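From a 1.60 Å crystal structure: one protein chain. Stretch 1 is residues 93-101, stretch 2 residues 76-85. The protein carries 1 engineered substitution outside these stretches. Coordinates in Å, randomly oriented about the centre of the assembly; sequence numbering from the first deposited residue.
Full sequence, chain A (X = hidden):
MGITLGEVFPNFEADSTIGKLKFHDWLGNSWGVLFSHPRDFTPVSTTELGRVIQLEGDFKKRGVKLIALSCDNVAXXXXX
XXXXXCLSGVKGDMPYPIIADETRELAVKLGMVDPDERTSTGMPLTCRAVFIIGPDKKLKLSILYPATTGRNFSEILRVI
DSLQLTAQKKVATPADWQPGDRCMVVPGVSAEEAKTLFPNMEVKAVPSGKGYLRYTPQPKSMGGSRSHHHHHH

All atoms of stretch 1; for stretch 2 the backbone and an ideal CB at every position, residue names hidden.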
# COMPACT_ATOMS: atom_id res chain seq x y z
N ASP A 93 6.35 -25.48 12.94
CA ASP A 93 5.11 -25.48 12.19
C ASP A 93 4.80 -24.09 11.61
O ASP A 93 5.17 -23.06 12.18
CB ASP A 93 3.94 -25.89 13.07
CG ASP A 93 4.06 -27.30 13.60
OD1 ASP A 93 4.86 -28.13 13.06
OD2 ASP A 93 3.32 -27.58 14.58
N MET A 94 4.03 -24.07 10.51
CA MET A 94 3.57 -22.84 9.94
C MET A 94 2.89 -21.99 10.98
O MET A 94 2.03 -22.48 11.70
CB MET A 94 2.54 -23.07 8.84
CG MET A 94 3.13 -23.56 7.59
SD MET A 94 4.21 -22.33 6.85
CE MET A 94 3.08 -21.27 5.94
N PRO A 95 3.30 -20.73 11.08
CA PRO A 95 2.73 -19.91 12.13
C PRO A 95 1.39 -19.29 11.79
O PRO A 95 0.85 -18.63 12.66
CB PRO A 95 3.80 -18.84 12.33
CG PRO A 95 4.38 -18.67 10.95
CD PRO A 95 4.32 -20.01 10.30
N TYR A 96 0.88 -19.46 10.56
CA TYR A 96 -0.41 -18.88 10.12
C TYR A 96 -1.15 -19.82 9.13
O TYR A 96 -0.52 -20.59 8.39
CB TYR A 96 -0.24 -17.49 9.45
CG TYR A 96 0.81 -17.47 8.35
CD1 TYR A 96 0.52 -17.95 7.09
CD2 TYR A 96 2.11 -17.06 8.61
CE1 TYR A 96 1.52 -18.01 6.08
CE2 TYR A 96 3.10 -17.08 7.59
CZ TYR A 96 2.80 -17.58 6.36
OH TYR A 96 3.75 -17.63 5.37
N PRO A 97 -2.50 -19.72 9.10
CA PRO A 97 -3.25 -20.53 8.10
C PRO A 97 -3.17 -19.96 6.68
O PRO A 97 -2.86 -18.75 6.51
CB PRO A 97 -4.71 -20.43 8.57
CG PRO A 97 -4.70 -19.64 9.88
CD PRO A 97 -3.41 -18.89 9.92
N ILE A 98 -3.46 -20.80 5.68
CA ILE A 98 -3.58 -20.34 4.27
C ILE A 98 -4.97 -20.75 3.78
O ILE A 98 -5.32 -21.93 3.85
CB ILE A 98 -2.52 -20.94 3.34
CG1 ILE A 98 -1.12 -20.89 3.98
CG2 ILE A 98 -2.51 -20.18 1.99
CD1 ILE A 98 0.04 -21.45 3.06
N ILE A 99 -5.76 -19.78 3.35
CA ILE A 99 -7.11 -19.97 2.83
C ILE A 99 -7.05 -20.45 1.38
O ILE A 99 -6.19 -19.96 0.60
CB ILE A 99 -7.86 -18.66 2.88
CG1 ILE A 99 -8.09 -18.24 4.32
CG2 ILE A 99 -9.23 -18.75 2.06
CD1 ILE A 99 -8.53 -16.73 4.43
N ALA A 100 -7.94 -21.38 1.02
CA ALA A 100 -8.07 -21.91 -0.35
C ALA A 100 -9.28 -21.30 -1.03
O ALA A 100 -10.36 -21.78 -0.78
CB ALA A 100 -8.21 -23.43 -0.34
N ASP A 101 -9.10 -20.33 -1.92
CA ASP A 101 -10.22 -19.62 -2.58
C ASP A 101 -10.46 -20.16 -4.00
O ASP A 101 -10.42 -19.44 -5.04
CB ASP A 101 -9.90 -18.12 -2.61
CG ASP A 101 -11.04 -17.29 -3.17
OD1 ASP A 101 -12.25 -17.58 -2.86
OD2 ASP A 101 -10.73 -16.32 -3.91
N UNK A 76 -2.24 -28.50 -1.92
CA UNK A 76 -1.11 -27.73 -2.45
C UNK A 76 -0.52 -26.74 -1.42
O UNK A 76 0.71 -26.57 -1.29
CB UNK A 76 -1.56 -26.97 -3.70
N UNK A 77 -1.37 -26.09 -0.65
CA UNK A 77 -0.89 -25.23 0.43
C UNK A 77 -0.05 -26.00 1.42
O UNK A 77 1.01 -25.55 1.81
CB UNK A 77 -2.07 -24.57 1.15
N UNK A 78 -0.52 -27.17 1.82
CA UNK A 78 0.23 -27.97 2.80
C UNK A 78 1.59 -28.40 2.26
O UNK A 78 2.60 -28.27 2.95
CB UNK A 78 -0.58 -29.21 3.20
N UNK A 79 1.63 -28.85 1.01
CA UNK A 79 2.88 -29.28 0.40
C UNK A 79 3.83 -28.10 0.20
O UNK A 79 5.00 -28.14 0.55
CB UNK A 79 2.61 -29.97 -0.94
N UNK A 80 3.30 -27.05 -0.39
CA UNK A 80 4.13 -25.87 -0.61
C UNK A 80 4.63 -25.22 0.68
O UNK A 80 5.70 -24.62 0.68
CB UNK A 80 3.34 -24.84 -1.42
N UNK A 81 3.87 -25.32 1.76
CA UNK A 81 4.27 -24.75 3.01
C UNK A 81 5.67 -25.29 3.46
O UNK A 81 6.43 -24.58 4.08
CB UNK A 81 3.20 -25.05 4.06
N UNK A 82 6.01 -26.54 3.09
CA UNK A 82 7.34 -27.09 3.40
C UNK A 82 8.46 -26.34 2.66
O UNK A 82 9.56 -26.17 3.20
CB UNK A 82 7.39 -28.58 3.04
N UNK A 83 8.18 -25.89 1.45
CA UNK A 83 9.11 -25.07 0.68
C UNK A 83 9.23 -23.69 1.34
O UNK A 83 10.34 -23.14 1.45
CB UNK A 83 8.65 -24.94 -0.77
N UNK A 84 8.10 -23.13 1.78
CA UNK A 84 8.10 -21.83 2.46
C UNK A 84 8.95 -21.86 3.75
O UNK A 84 9.76 -20.98 4.01
CB UNK A 84 6.66 -21.42 2.79
N UNK A 85 8.75 -22.89 4.57
CA UNK A 85 9.54 -23.04 5.79
C UNK A 85 11.02 -23.08 5.44
O UNK A 85 11.83 -22.42 6.08
CB UNK A 85 9.13 -24.30 6.55

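Stretch 2 is helical throughout, with phi and psi near -60° and -40°. It runs roughly antiparallel to strand 98-100, at 148° between their directions.

Position 76 has nothing of stretch 1 within 5.5 Å of its ideal CB. Many residues would suit. It is Asp76, whose O accepts the backbone bond from N of position 80.

Position 77 faces the strand. Its ideal CB lies 4.2 Å from Ile98 CD1. Stretch 1 offers the methyls of Ile98, the carbonyl of Ile99 and the small Ala100. A flat ring or a medium apolar chain would suit. The residue is His77. Ile98 CG2 sits over one ring face, 3.5 Å from the ring centroid and 7° off the normal, a CH-pi contact. The ring edge meets the backbone: His77 CE1 is 2.9 Å from Ile99 O and 3.6 Å from Ala100 CA. NE2 is hydrogen-bonded elsewhere in the structure.

Position 78 points away, so a long polar chain would do. It is Lys78. Position 79 is out of reach and equally unconstrained. It is Glu79.

Position 80 points sideways, with no stretch 1 atom within 5.5 Å of the ideal CB. Stretch 1 leaves the start of the side chain free here. The residue is Trp80; its end comes nearer but makes no contact within 4.5 Å.

Position 81 faces stretch 1 closely. The ideal CB is 3.8 Å from Met94 CG and 4.9 Å from Ile98 CD1. So little room favours a small residue: Ala, Ser or Gly. It is Ser81. Its OG is 3.7 Å from Met94 CE and 3.5 Å from Ile98 CD1. OG donates to His77 O at 2.7 Å.

Position 82 points away; a polar residue fits. It is Glu82. Position 83 is out of reach and left open by stretch 1. It is Asp83.

Position 84 points toward stretch 1, its ideal CB 4.8 Å from Met94 CE and 5.4 Å from Tyr96 OH. A modest apolar residue such as Val, Ala or Ile would suit. It is Val84. CG1 lies 4.5 Å from Met94 CE and 4.2 Å from Tyr96 OH.

Position 85 points sideways, its ideal CB 5.3 Å from Met94 SD. A long chain could run beside Met94 toward Asp93, where a positive end would suit. It is Lys85, extended from chi2 onward. NZ forms a salt bridge with Glu82 OE2 at 3.0 Å. One water accepts from both Lys85 NZ and Met94 N, joining the stretches.

Stretch 2, residues 76-85: DHKEWSEDVK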
# COMPACT_ATOMS: atom_id res chain seq x y z
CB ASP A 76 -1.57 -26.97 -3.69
CG ASP A 76 -1.56 -27.82 -4.93
OD1 ASP A 76 -1.23 -29.00 -4.83
OD2 ASP A 76 -1.92 -27.29 -6.00
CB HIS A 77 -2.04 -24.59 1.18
CG HIS A 77 -2.82 -23.59 0.39
ND1 HIS A 77 -4.08 -23.18 0.74
CD2 HIS A 77 -2.48 -22.87 -0.71
CE1 HIS A 77 -4.48 -22.23 -0.10
NE2 HIS A 77 -3.54 -22.05 -1.01
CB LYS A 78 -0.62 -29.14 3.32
CG LYS A 78 -1.59 -28.68 4.43
CD LYS A 78 -2.43 -29.80 5.06
CE LYS A 78 -3.73 -29.26 5.72
NZ LYS A 78 -4.58 -30.43 6.10
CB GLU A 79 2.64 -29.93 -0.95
CG GLU A 79 3.93 -30.51 -1.54
CD GLU A 79 3.75 -31.13 -2.92
OE1 GLU A 79 2.64 -31.06 -3.49
OE2 GLU A 79 4.76 -31.66 -3.45
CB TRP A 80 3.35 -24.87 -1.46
CG TRP A 80 4.09 -23.61 -1.74
CD1 TRP A 80 5.33 -23.47 -2.31
CD2 TRP A 80 3.63 -22.30 -1.46
NE1 TRP A 80 5.64 -22.15 -2.44
CE2 TRP A 80 4.62 -21.40 -1.92
CE3 TRP A 80 2.47 -21.78 -0.89
CZ2 TRP A 80 4.48 -20.01 -1.81
CZ3 TRP A 80 2.33 -20.38 -0.78
CH2 TRP A 80 3.34 -19.52 -1.22
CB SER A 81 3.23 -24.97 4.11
OG SER A 81 2.07 -24.19 3.93
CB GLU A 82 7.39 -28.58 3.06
CG GLU A 82 6.48 -29.46 3.93
CD GLU A 82 6.60 -29.16 5.45
OE1 GLU A 82 7.72 -29.25 5.99
OE2 GLU A 82 5.59 -28.83 6.11
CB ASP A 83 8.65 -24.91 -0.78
CG ASP A 83 8.74 -26.20 -1.62
OD1 ASP A 83 9.22 -27.28 -1.16
OD2 ASP A 83 8.29 -26.08 -2.79
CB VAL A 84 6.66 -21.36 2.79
CG1 VAL A 84 6.68 -20.08 3.58
CG2 VAL A 84 5.87 -21.12 1.51
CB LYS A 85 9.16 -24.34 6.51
CG LYS A 85 7.79 -24.37 7.08
CD LYS A 85 7.45 -25.73 7.60
CE LYS A 85 6.07 -25.75 8.11
NZ LYS A 85 5.69 -27.09 8.58
O HOH W 1 3.09 -26.63 9.33
O HOH W 2 7.60 -28.34 11.04
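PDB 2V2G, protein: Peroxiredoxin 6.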